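Local coordinates for protein AlyGC (Glaciecola chathamensis, PDB 5GKD) that is a family 6 polysaccharide lyase that cleaves alginate, probably by beta-elimination, and carries a bound calcium ion, at residues A[434-439]-A[480-485]. Sequence-based numbering, arbitrary orientation.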
loop_
_atom_site.group_PDB
_atom_site.type_symbol
_atom_site.label_atom_id
_atom_site.label_comp_id
_atom_site.label_asym_id
_atom_site.label_seq_id
_atom_site.Cartn_x
_atom_site.Cartn_y
_atom_site.Cartn_z
ATOM N N VAL A 434 -16.934 -19.670 3.143
ATOM C CA VAL A 434 -17.626 -19.922 4.404
ATOM C C VAL A 434 -18.863 -19.032 4.472
ATOM O O VAL A 434 -18.786 -17.818 4.248
ATOM C CB VAL A 434 -16.712 -19.664 5.611
ATOM C CG1 VAL A 434 -17.493 -19.897 6.923
ATOM C CG2 VAL A 434 -15.491 -20.554 5.570
ATOM N N ALA A 435 -20.007 -19.633 4.782
ATOM C CA ALA A 435 -21.245 -18.880 4.844
ATOM C C ALA A 435 -21.368 -18.171 6.182
ATOM O O ALA A 435 -20.935 -18.684 7.216
ATOM C CB ALA A 435 -22.442 -19.805 4.640
ATOM N N PHE A 436 -21.968 -16.984 6.159
ATOM C CA PHE A 436 -22.253 -16.280 7.401
ATOM C C PHE A 436 -23.236 -17.085 8.242
ATOM O O PHE A 436 -24.256 -17.552 7.735
ATOM C CB PHE A 436 -22.830 -14.899 7.113
ATOM C CG PHE A 436 -21.804 -13.867 6.740
ATOM C CD1 PHE A 436 -20.843 -13.456 7.649
ATOM C CD2 PHE A 436 -21.839 -13.265 5.497
ATOM C CE1 PHE A 436 -19.905 -12.485 7.299
ATOM C CE2 PHE A 436 -20.922 -12.287 5.155
ATOM C CZ PHE A 436 -19.952 -11.902 6.056
ATOM N N GLY A 437 -22.925 -17.253 9.526
ATOM C CA GLY A 437 -23.841 -17.948 10.406
ATOM C C GLY A 437 -23.910 -19.443 10.204
ATOM O O GLY A 437 -24.850 -20.080 10.689
ATOM N N SER A 438 -22.939 -20.023 9.507
ATOM C CA SER A 438 -22.865 -21.462 9.334
ATOM C C SER A 438 -22.202 -22.152 10.513
ATOM O O SER A 438 -22.175 -23.384 10.557
ATOM C CB SER A 438 -22.083 -21.783 8.061
ATOM O OG SER A 438 -20.794 -21.216 8.141
ATOM N N GLY A 439 -21.640 -21.393 11.443
ATOM C CA GLY A 439 -21.005 -21.915 12.635
ATOM C C GLY A 439 -21.957 -21.946 13.811
ATOM O O GLY A 439 -23.158 -22.196 13.653
ATOM N N ASP A 480 -9.763 -12.388 10.775
ATOM C CA ASP A 480 -9.149 -13.258 9.782
ATOM C C ASP A 480 -9.993 -14.506 9.588
ATOM O O ASP A 480 -9.490 -15.543 9.171
ATOM C CB ASP A 480 -7.699 -13.612 10.147
ATOM C CG ASP A 480 -7.575 -14.394 11.457
ATOM O OD1 ASP A 480 -8.600 -14.737 12.072
ATOM O OD2 ASP A 480 -6.438 -14.681 11.874
ATOM N N LYS A 481 -11.290 -14.405 9.873
ATOM C CA LYS A 481 -12.223 -15.496 9.651
ATOM C C LYS A 481 -13.572 -14.897 9.270
ATOM O O LYS A 481 -13.742 -13.676 9.242
ATOM C CB LYS A 481 -12.318 -16.380 10.894
ATOM C CG LYS A 481 -13.061 -15.723 12.045
ATOM C CD LYS A 481 -12.693 -16.322 13.395
ATOM C CE LYS A 481 -11.331 -15.859 13.829
ATOM N NZ LYS A 481 -11.013 -16.256 15.230
ATOM N N THR A 482 -14.542 -15.757 8.988
ATOM C CA THR A 482 -15.893 -15.292 8.699
ATOM C C THR A 482 -16.666 -15.201 10.012
ATOM O O THR A 482 -16.722 -16.170 10.777
ATOM C CB THR A 482 -16.591 -16.224 7.704
ATOM O OG1 THR A 482 -15.893 -16.194 6.440
ATOM C CG2 THR A 482 -18.034 -15.806 7.492
ATOM N N LEU A 483 -17.243 -14.034 10.283
ATOM C CA LEU A 483 -17.810 -13.793 11.604
ATOM C C LEU A 483 -19.002 -12.857 11.506
ATOM O O LEU A 483 -19.004 -11.932 10.693
ATOM C CB LEU A 483 -16.756 -13.190 12.539
ATOM C CG LEU A 483 -16.868 -13.511 14.024
ATOM C CD1 LEU A 483 -16.423 -14.946 14.300
ATOM C CD2 LEU A 483 -16.052 -12.517 14.840
ATOM N N THR A 484 -20.007 -13.100 12.344
ATOM C CA THR A 484 -21.138 -12.197 12.525
ATOM C C THR A 484 -21.117 -11.667 13.952
ATOM O O THR A 484 -21.021 -12.446 14.905
ATOM C CB THR A 484 -22.473 -12.895 12.244
ATOM O OG1 THR A 484 -22.525 -13.309 10.875
ATOM C CG2 THR A 484 -23.628 -11.955 12.504
ATOM N N ILE A 485 -21.193 -10.352 14.100
ATOM C CA ILE A 485 -21.319 -9.708 15.400
ATOM C C ILE A 485 -22.747 -9.180 15.512
ATOM O O ILE A 485 -23.133 -8.243 14.800
ATOM C CB ILE A 485 -20.276 -8.601 15.584
ATOM C CG1 ILE A 485 -18.870 -9.197 15.431
ATOM C CG2 ILE A 485 -20.444 -7.941 16.934
ATOM C CD1 ILE A 485 -17.760 -8.247 15.705
HETATM O O HOH W 1 -20.848 -15.651 10.775
#
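Phe436 reaches from a beta turn to touch two threonines of strand 482-487, an example of how an aromatic side chain joins a loop to the outside of a beta-helix. Its CB starts near Thr484, 4.1 Å from OG1. CG lies anti to the carbonyl carbon, beside the backbone N (chi1 -79°). From there CD1 comes within 3.6 Å of Thr484 OG1. The same CD1 lies 3.7 Å from Thr482 CG2, and both threonine atoms approach the ring obliquely. At the ring edge, Phe436 CE1 is 3.6 Å from Leu483 O, which lies near the ring plane. The phenyl group and the Thr482 side chain cross at about a right angle. The side chains of Val434 and Thr482 slide past each other in opposite directions, Val434 CB being 3.7 Å from Thr482 OG1, a hydroxyl that is hydrogen-bonded to Asn510.

No direct hydrogen bond links residues 434-439 to 480-485; a water does so instead. It accepts from Gly437 N at 2.9 Å, is hydrogen-bonded to Thr484 OG1, and sits at the phenyl edge, in plane. The type II turn from Ala435 to Ser438 sets Gly437 N beside this water and is reinforced by a hydrogen bond from Ser438 OG to Ala435 O (2.7 Å). An alanine in place of Phe436 would probably leave Thr482 CG2 without its aromatic neighbour and Arg544 without its cation-pi partner.

Alternate residues Thr482 and Thr484 face the turn, whereas Leu483 points away, packing on Ile455 of helix 450-457 and on Leu464. Strand 482-487 runs between parallel strands 462-466 and 510-514 in the C-terminal parallel beta-helix; the turn, just ahead of strand 441-444, rests on this outer face, where Phe436 also touches Asn510 and Thr512.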